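Side-chain contacts in Csc2 (Thermofilum pendens, PDB 4TXD), which is a zinc-binding Cas7-family protein of the type I-D CRISPR system, with an RRM domain, and probably binds RNA: residues Y307-V310 with K311-K315; D339-G342 with L343-L347. All blocks are in the same frame, centred on the assembly; numbering follows the deposited sequence.

Contact 1: residues Y307-V310 with K311-K315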
ATOM      1  N   TYR A 307      16.201   7.693  14.918  1.00 26.69           N
ATOM      2  CA  TYR A 307      14.999   6.905  15.091  1.00 28.28           C
ATOM      3  C   TYR A 307      14.173   7.192  16.348  1.00 30.59           C
ATOM      4  O   TYR A 307      13.026   7.473  16.266  1.00 25.40           O
ATOM      5  CB  TYR A 307      15.283   5.412  14.963  1.00 27.77           C
ATOM      6  CG  TYR A 307      14.114   4.530  15.302  1.00 30.94           C
ATOM      7  CD1 TYR A 307      13.068   4.364  14.426  1.00 28.70           C
ATOM      8  CD2 TYR A 307      14.058   3.864  16.500  1.00 35.89           C
ATOM      9  CE1 TYR A 307      11.996   3.564  14.736  1.00 33.13           C
ATOM     10  CE2 TYR A 307      13.006   3.059  16.818  1.00 39.64           C
ATOM     11  CZ  TYR A 307      11.965   2.917  15.943  1.00 39.99           C
ATOM     12  OH  TYR A 307      10.926   2.123  16.247  1.00 33.30           O
ATOM     13  N   GLU A 308      14.788   7.088  17.509  1.00 33.79           N
ATOM     14  CA  GLU A 308      14.060   7.253  18.750  1.00 28.25           C
ATOM     15  C   GLU A 308      13.542   8.652  18.926  1.00 24.35           C
ATOM     16  O   GLU A 308      12.455   8.827  19.364  1.00 32.49           O
ATOM     17  CB  GLU A 308      14.883   6.803  19.945  1.00 34.66           C
ATOM     18  CG  GLU A 308      15.297   5.357  19.893  1.00 40.49           C
ATOM     19  CD  GLU A 308      14.167   4.401  20.204  1.00 44.14           C
ATOM     20  OE1 GLU A 308      13.133   4.850  20.677  1.00 42.83           O
ATOM     21  OE2 GLU A 308      14.326   3.209  19.964  1.00 40.79           O
ATOM     22  N   GLU A 309      14.322   9.646  18.566  1.00 25.48           N
ATOM     23  CA  GLU A 309      13.886  11.011  18.686  1.00 23.66           C
ATOM     24  C   GLU A 309      12.737  11.300  17.724  1.00 31.26           C
ATOM     25  O   GLU A 309      11.781  11.941  18.052  1.00 28.81           O
ATOM     26  CB  GLU A 309      15.029  11.972  18.476  1.00 24.97           C
ATOM     27  CG  GLU A 309      14.652  13.397  18.722  1.00 30.61           C
ATOM     28  CD  GLU A 309      15.835  14.338  18.780  1.00 33.54           C
ATOM     29  OE1 GLU A 309      16.960  13.892  18.725  1.00 39.12           O
ATOM     30  OE2 GLU A 309      15.618  15.525  18.849  1.00 45.14           O
ATOM     31  N   VAL A 310      12.868  10.808  16.515  1.00 31.09           N
ATOM     32  CA  VAL A 310      11.832  10.984  15.527  1.00 25.42           C
ATOM     33  C   VAL A 310      10.521  10.383  16.003  1.00 24.25           C
ATOM     34  O   VAL A 310       9.525  10.995  15.917  1.00 25.48           O
ATOM     35  CB  VAL A 310      12.250  10.382  14.180  1.00 26.19           C
ATOM     36  CG1 VAL A 310      11.089  10.308  13.218  1.00 20.64           C
ATOM     37  CG2 VAL A 310      13.355  11.190  13.577  1.00 24.33           C
ATOM     38  N   LYS A 311      10.567   9.155  16.470  1.00 25.70           N
ATOM     39  CA  LYS A 311       9.371   8.477  16.888  1.00 26.38           C
ATOM     40  C   LYS A 311       8.693   9.237  18.027  1.00 41.25           C
ATOM     41  O   LYS A 311       7.519   9.475  17.995  1.00 30.03           O
ATOM     42  CB  LYS A 311       9.655   7.040  17.275  1.00 30.20           C
ATOM     43  CG  LYS A 311       8.385   6.256  17.410  1.00 35.08           C
ATOM     44  CD  LYS A 311       8.469   4.974  18.175  1.00 42.08           C
ATOM     45  CE  LYS A 311       9.764   4.252  18.052  1.00 47.36           C
ATOM     46  NZ  LYS A 311       9.697   2.950  18.736  1.00 39.99           N
ATOM     47  N   LYS A 312       9.472   9.659  19.001  1.00 32.76           N
ATOM     48  CA  LYS A 312       8.936  10.455  20.078  1.00 35.25           C
ATOM     49  C   LYS A 312       8.311  11.731  19.577  1.00 26.97           C
ATOM     50  O   LYS A 312       7.207  11.998  19.882  1.00 33.84           O
ATOM     51  CB  LYS A 312      10.006  10.737  21.126  1.00 34.06           C
ATOM     52  CG  LYS A 312       9.643  11.824  22.100  1.00 44.80           C
ATOM     53  CD  LYS A 312      10.814  12.232  22.981  1.00 64.24           C
ATOM     54  CE  LYS A 312      10.350  12.621  24.369  1.00 69.33           C
ATOM     55  NZ  LYS A 312      10.327  14.093  24.563  1.00 98.30           N
ATOM     56  N   ASN A 313       9.033  12.506  18.799  1.00 26.82           N
ATOM     57  CA  ASN A 313       8.532  13.760  18.297  1.00 30.17           C
ATOM     58  C   ASN A 313       7.249  13.576  17.503  1.00 37.17           C
ATOM     59  O   ASN A 313       6.348  14.346  17.588  1.00 28.10           O
ATOM     60  CB  ASN A 313       9.528  14.434  17.365  1.00 30.99           C
ATOM     61  CG  ASN A 313      10.777  14.916  18.054  1.00 55.63           C
ATOM     62  OD1 ASN A 313      11.717  15.327  17.393  1.00 53.38           O
ATOM     63  ND2 ASN A 313      10.795  14.874  19.361  1.00 47.77           N
ATOM     64  N   LEU A 314       7.233  12.541  16.692  1.00 32.33           N
ATOM     65  CA  LEU A 314       6.122  12.265  15.815  1.00 32.69           C
ATOM     66  C   LEU A 314       4.852  11.898  16.576  1.00 30.38           C
ATOM     67  O   LEU A 314       3.815  12.376  16.285  1.00 31.30           O
ATOM     68  CB  LEU A 314       6.508  11.148  14.872  1.00 28.05           C
ATOM     69  CG  LEU A 314       6.053  11.239  13.440  1.00 42.11           C
ATOM     70  CD1 LEU A 314       6.024  12.640  12.906  1.00 30.66           C
ATOM     71  CD2 LEU A 314       6.895  10.343  12.564  1.00 30.31           C
ATOM     72  N   LYS A 315       4.977  11.025  17.549  1.00 32.44           N
ATOM     73  CA  LYS A 315       3.857  10.660  18.373  1.00 35.51           C
ATOM     74  C   LYS A 315       3.227  11.868  19.017  1.00 39.92           C
ATOM     75  O   LYS A 315       2.042  11.955  19.072  1.00 35.88           O
ATOM     76  CB  LYS A 315       4.254   9.640  19.405  1.00 41.98           C
ATOM     77  CG  LYS A 315       4.519   8.285  18.804  1.00 42.89           C
ATOM     78  CD  LYS A 315       4.552   7.223  19.858  1.00 41.48           C
ATOM     79  CE  LYS A 315       5.069   5.923  19.308  1.00 57.17           C
ATOM     80  NZ  LYS A 315       5.251   4.841  20.296  1.00 59.48           N
TER
HETATM   81  O   HOH W   1      11.447   2.097  20.253  1.00 44.82           O
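Lys-311 lies alongside Tyr-307, one helical turn earlier, and both side chains point the same way off helix 307-321. Its methylenes run past the phenol to bring CE 3.3 Å from CZ of Tyr-307, while NZ makes a weak hydrogen bond of 2.9 Å to Tyr-307 OH. A partly eclipsed bend at chi3 (-33°) turns the end of the lysine back along the helix toward the phenol; a fully extended chain would carry the amine elsewhere. The stronger partner of that hydroxyl is Glu-281 on strand 277-288, whose carboxylate is also a long, weak ion partner of Lys-311. Water 1 accepts from Lys-311 NZ (2.5 Å, a short distance) and donates to Glu-308 OE2 (3.1 Å), joining two opposite charges that do not touch directly. A long aliphatic chain ending in a charge suits this border, since its stem can rest against Leu-58 while its amine reaches polar groups. Lys-312 follows on the exposed side, with its backbone N bonded to Glu-308 O. At Asn-313 the backbone N gives Glu-309 O a nearly straight bond of 2.9 Å (N-H...O 171°). Leu-314 returns to the buried side: its CD2 lies 4.2 Å from CG1 of Val-310, and both branched side chains pack on Ile-242 of strand 240-247. The helix is thus amphipathic, with Tyr-307, Val-310 and Leu-314 laid against the antiparallel sheet. Four i to i+4 backbone bonds pair the carbonyls of 307-310 with the amides of 311-314. At the border, the amine, phenol and two carboxylates, one reached through water, probably favour a charged lysine, its positive charge offset by Glu-281 and Glu-308.

Contact 2: residues D339-G342 with L343-L347; sequences DPNG and LFKDL
Two direct hydrogen bonds join Asn-341 and Gly-342 to Lys-345, at the point where a loop enters helix 343-365. In the side-chain bond, NZ of Lys-345 donates to OD1 of Asn-341 over 3.2 Å, tilted 20° from the amide carbonyl plane. The lysine is fully extended, with CG anti to its own N (chi1 -171°), which carries it alongside the asparagine and sets CD 3.6 Å from Asn-341 OD1. In the backbone bond, Lys-345 N reaches Gly-342 O at 3.0 Å from above the carbonyl plane, an i to i+3 link at the loop-helix junction.

Bonds within the loop shape the approach. Gly-342 N closes a type I beta turn on Asp-339 O, and OD1 of Asp-339 takes the N-H of Asn-341 at 3.0 Å, an Asx turn. The short carboxylate of aspartate suits this local reach. Pro-340, second in the turn, suits it because its ring holds phi near -53°, as a type I turn needs there.

Water supplies two further links. Water 2 donates to Asp-339 O and accepts from Phe-344 N (3.0 Å), serving a backbone amide near the helix start. Water 3 lies within hydrogen-bonding distance of both Asn-341 O and Asp-346 OD2, and Asp-346 is also salt-bridged to Arg-349.

Packing sets the sides of the turn: Phe-344 faces helix 94-115, Leu-343 faces helix 252-263, and Lys-345 forms a cation-pi contact with Trp-123. Replacing Lys-345 by alanine is likely to leave Asn-341 OD1 without this donor, the Asn-341 amide freer to turn, and Trp-123 without its cation. The chemistry implies a helix entry joined by one backbone bond, one lysine-amide bond and water, with the ammonium group placed between an amide oxygen and an indole.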
ATOM      1  N   ASP A 339      -5.937 -17.609   9.177  1.00 31.06           N
ATOM      2  CA  ASP A 339      -7.202 -18.135   9.675  1.00 34.46           C
ATOM      3  C   ASP A 339      -8.217 -18.119   8.533  1.00 35.56           C
ATOM      4  O   ASP A 339      -8.627 -17.048   8.085  1.00 29.97           O
ATOM      5  CB  ASP A 339      -7.692 -17.302  10.867  1.00 27.64           C
ATOM      6  CG  ASP A 339      -9.078 -17.712  11.362  1.00 34.75           C
ATOM      7  OD1 ASP A 339      -9.661 -18.691  10.847  1.00 36.50           O
ATOM      8  OD2 ASP A 339      -9.589 -17.035  12.276  1.00 35.73           O
ATOM      9  N   PRO A 340      -8.635 -19.309   8.069  1.00 43.10           N
ATOM     10  CA  PRO A 340      -9.557 -19.440   6.929  1.00 29.01           C
ATOM     11  C   PRO A 340     -10.825 -18.620   7.100  1.00 27.54           C
ATOM     12  O   PRO A 340     -11.437 -18.220   6.120  1.00 31.10           O
ATOM     13  CB  PRO A 340      -9.864 -20.943   6.906  1.00 38.81           C
ATOM     14  CG  PRO A 340      -8.619 -21.568   7.469  1.00 37.40           C
ATOM     15  CD  PRO A 340      -8.217 -20.626   8.585  1.00 35.35           C
ATOM     16  N   ASN A 341     -11.203 -18.346   8.336  1.00 26.23           N
ATOM     17  CA  ASN A 341     -12.400 -17.577   8.579  1.00 24.13           C
ATOM     18  C   ASN A 341     -12.125 -16.265   9.296  1.00 30.83           C
ATOM     19  O   ASN A 341     -13.038 -15.648   9.846  1.00 33.51           O
ATOM     20  CB  ASN A 341     -13.400 -18.428   9.367  1.00 36.44           C
ATOM     21  CG  ASN A 341     -13.782 -19.686   8.623  1.00 44.89           C
ATOM     22  OD1 ASN A 341     -14.452 -19.624   7.593  1.00 37.99           O
ATOM     23  ND2 ASN A 341     -13.338 -20.834   9.123  1.00 46.52           N
ATOM     24  N   GLY A 342     -10.870 -15.820   9.261  1.00 31.79           N
ATOM     25  CA  GLY A 342     -10.515 -14.534   9.838  1.00 32.73           C
ATOM     26  C   GLY A 342     -10.743 -13.363   8.887  1.00 43.23           C
ATOM     27  O   GLY A 342     -11.516 -13.462   7.931  1.00 33.55           O
ATOM     28  N   LEU A 343     -10.064 -12.250   9.152  1.00 30.13           N
ATOM     29  CA  LEU A 343     -10.223 -11.026   8.358  1.00 28.19           C
ATOM     30  C   LEU A 343     -10.086 -11.212   6.836  1.00 22.59           C
ATOM     31  O   LEU A 343     -10.763 -10.523   6.070  1.00 29.11           O
ATOM     32  CB  LEU A 343      -9.211  -9.966   8.814  1.00 31.33           C
ATOM     33  CG  LEU A 343      -9.283  -8.642   8.043  1.00 29.87           C
ATOM     34  CD1 LEU A 343     -10.029  -7.598   8.862  1.00 33.71           C
ATOM     35  CD2 LEU A 343      -7.900  -8.156   7.646  1.00 37.92           C
ATOM     36  N   PHE A 344      -9.217 -12.108   6.390  1.00 23.61           N
ATOM     37  CA  PHE A 344      -8.979 -12.209   4.947  1.00 26.34           C
ATOM     38  C   PHE A 344     -10.160 -12.842   4.222  1.00 35.83           C
ATOM     39  O   PHE A 344     -10.283 -12.720   3.002  1.00 26.92           O
ATOM     40  CB  PHE A 344      -7.695 -12.980   4.639  1.00 21.61           C
ATOM     41  CG  PHE A 344      -6.478 -12.079   4.492  1.00 24.15           C
ATOM     42  CD1 PHE A 344      -6.227 -11.087   5.430  1.00 31.07           C
ATOM     43  CD2 PHE A 344      -5.616 -12.210   3.415  1.00 27.95           C
ATOM     44  CE1 PHE A 344      -5.125 -10.239   5.301  1.00 39.43           C
ATOM     45  CE2 PHE A 344      -4.507 -11.365   3.274  1.00 30.30           C
ATOM     46  CZ  PHE A 344      -4.264 -10.379   4.221  1.00 26.40           C
ATOM     47  N   LYS A 345     -11.035 -13.506   4.968  1.00 28.50           N
ATOM     48  CA  LYS A 345     -12.281 -13.975   4.386  1.00 30.70           C
ATOM     49  C   LYS A 345     -13.167 -12.771   4.090  1.00 25.36           C
ATOM     50  O   LYS A 345     -13.751 -12.659   3.010  1.00 29.91           O
ATOM     51  CB  LYS A 345     -12.992 -14.958   5.324  1.00 31.46           C
ATOM     52  CG  LYS A 345     -14.193 -15.664   4.686  1.00 28.60           C
ATOM     53  CD  LYS A 345     -14.909 -16.547   5.714  1.00 31.24           C
ATOM     54  CE  LYS A 345     -16.122 -17.258   5.114  1.00 43.10           C
ATOM     55  NZ  LYS A 345     -16.837 -18.120   6.110  1.00 37.18           N
ATOM     56  N   ASP A 346     -13.256 -11.860   5.047  1.00 19.57           N
ATOM     57  CA  ASP A 346     -14.066 -10.676   4.854  1.00 25.24           C
ATOM     58  C   ASP A 346     -13.435  -9.766   3.802  1.00 26.00           C
ATOM     59  O   ASP A 346     -14.143  -9.065   3.080  1.00 24.78           O
ATOM     60  CB  ASP A 346     -14.258  -9.952   6.170  1.00 29.27           C
ATOM     61  CG  ASP A 346     -14.971 -10.813   7.187  1.00 51.50           C
ATOM     62  OD1 ASP A 346     -16.025 -11.380   6.835  1.00 38.95           O
ATOM     63  OD2 ASP A 346     -14.466 -10.949   8.318  1.00 42.12           O
ATOM     64  N   LEU A 347     -12.112  -9.812   3.704  1.00 24.46           N
ATOM     65  CA  LEU A 347     -11.397  -9.065   2.676  1.00 27.52           C
ATOM     66  C   LEU A 347     -11.781  -9.555   1.278  1.00 30.26           C
ATOM     67  O   LEU A 347     -12.027  -8.765   0.365  1.00 23.84           O
ATOM     68  CB  LEU A 347      -9.886  -9.187   2.877  1.00 24.59           C
ATOM     69  CG  LEU A 347      -9.013  -8.449   1.856  1.00 23.54           C
ATOM     70  CD1 LEU A 347      -9.191  -6.920   1.961  1.00 21.87           C
ATOM     71  CD2 LEU A 347      -7.530  -8.881   1.973  1.00 21.85           C
TER
HETATM   72  O   HOH W   2      -7.896 -14.360   7.855  1.00 26.22           O
HETATM   73  O   HOH W   3     -14.149 -13.452   9.337  1.00 48.45           O

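How the contacts relate
Contact 1 comes first along the chain, at the start of helix 307-321, and contact 2 follows where a loop leads into helix 343-365. Strand 324-325 and helix 328-334 lie between them. Their centres are about 34 Å apart and their nearest atoms about 22 Å, so they do not touch. Contact 1 belongs to a helix packed on the antiparallel sheet, whereas contact 2 is set among helices 94-115, 252-263 and 169-174, with the side chain of Phe-344 about 12 Å from the bound zinc ion. Within some forty residues the chain thus passes from a helix on the sheet to one packed among helices near the zinc site.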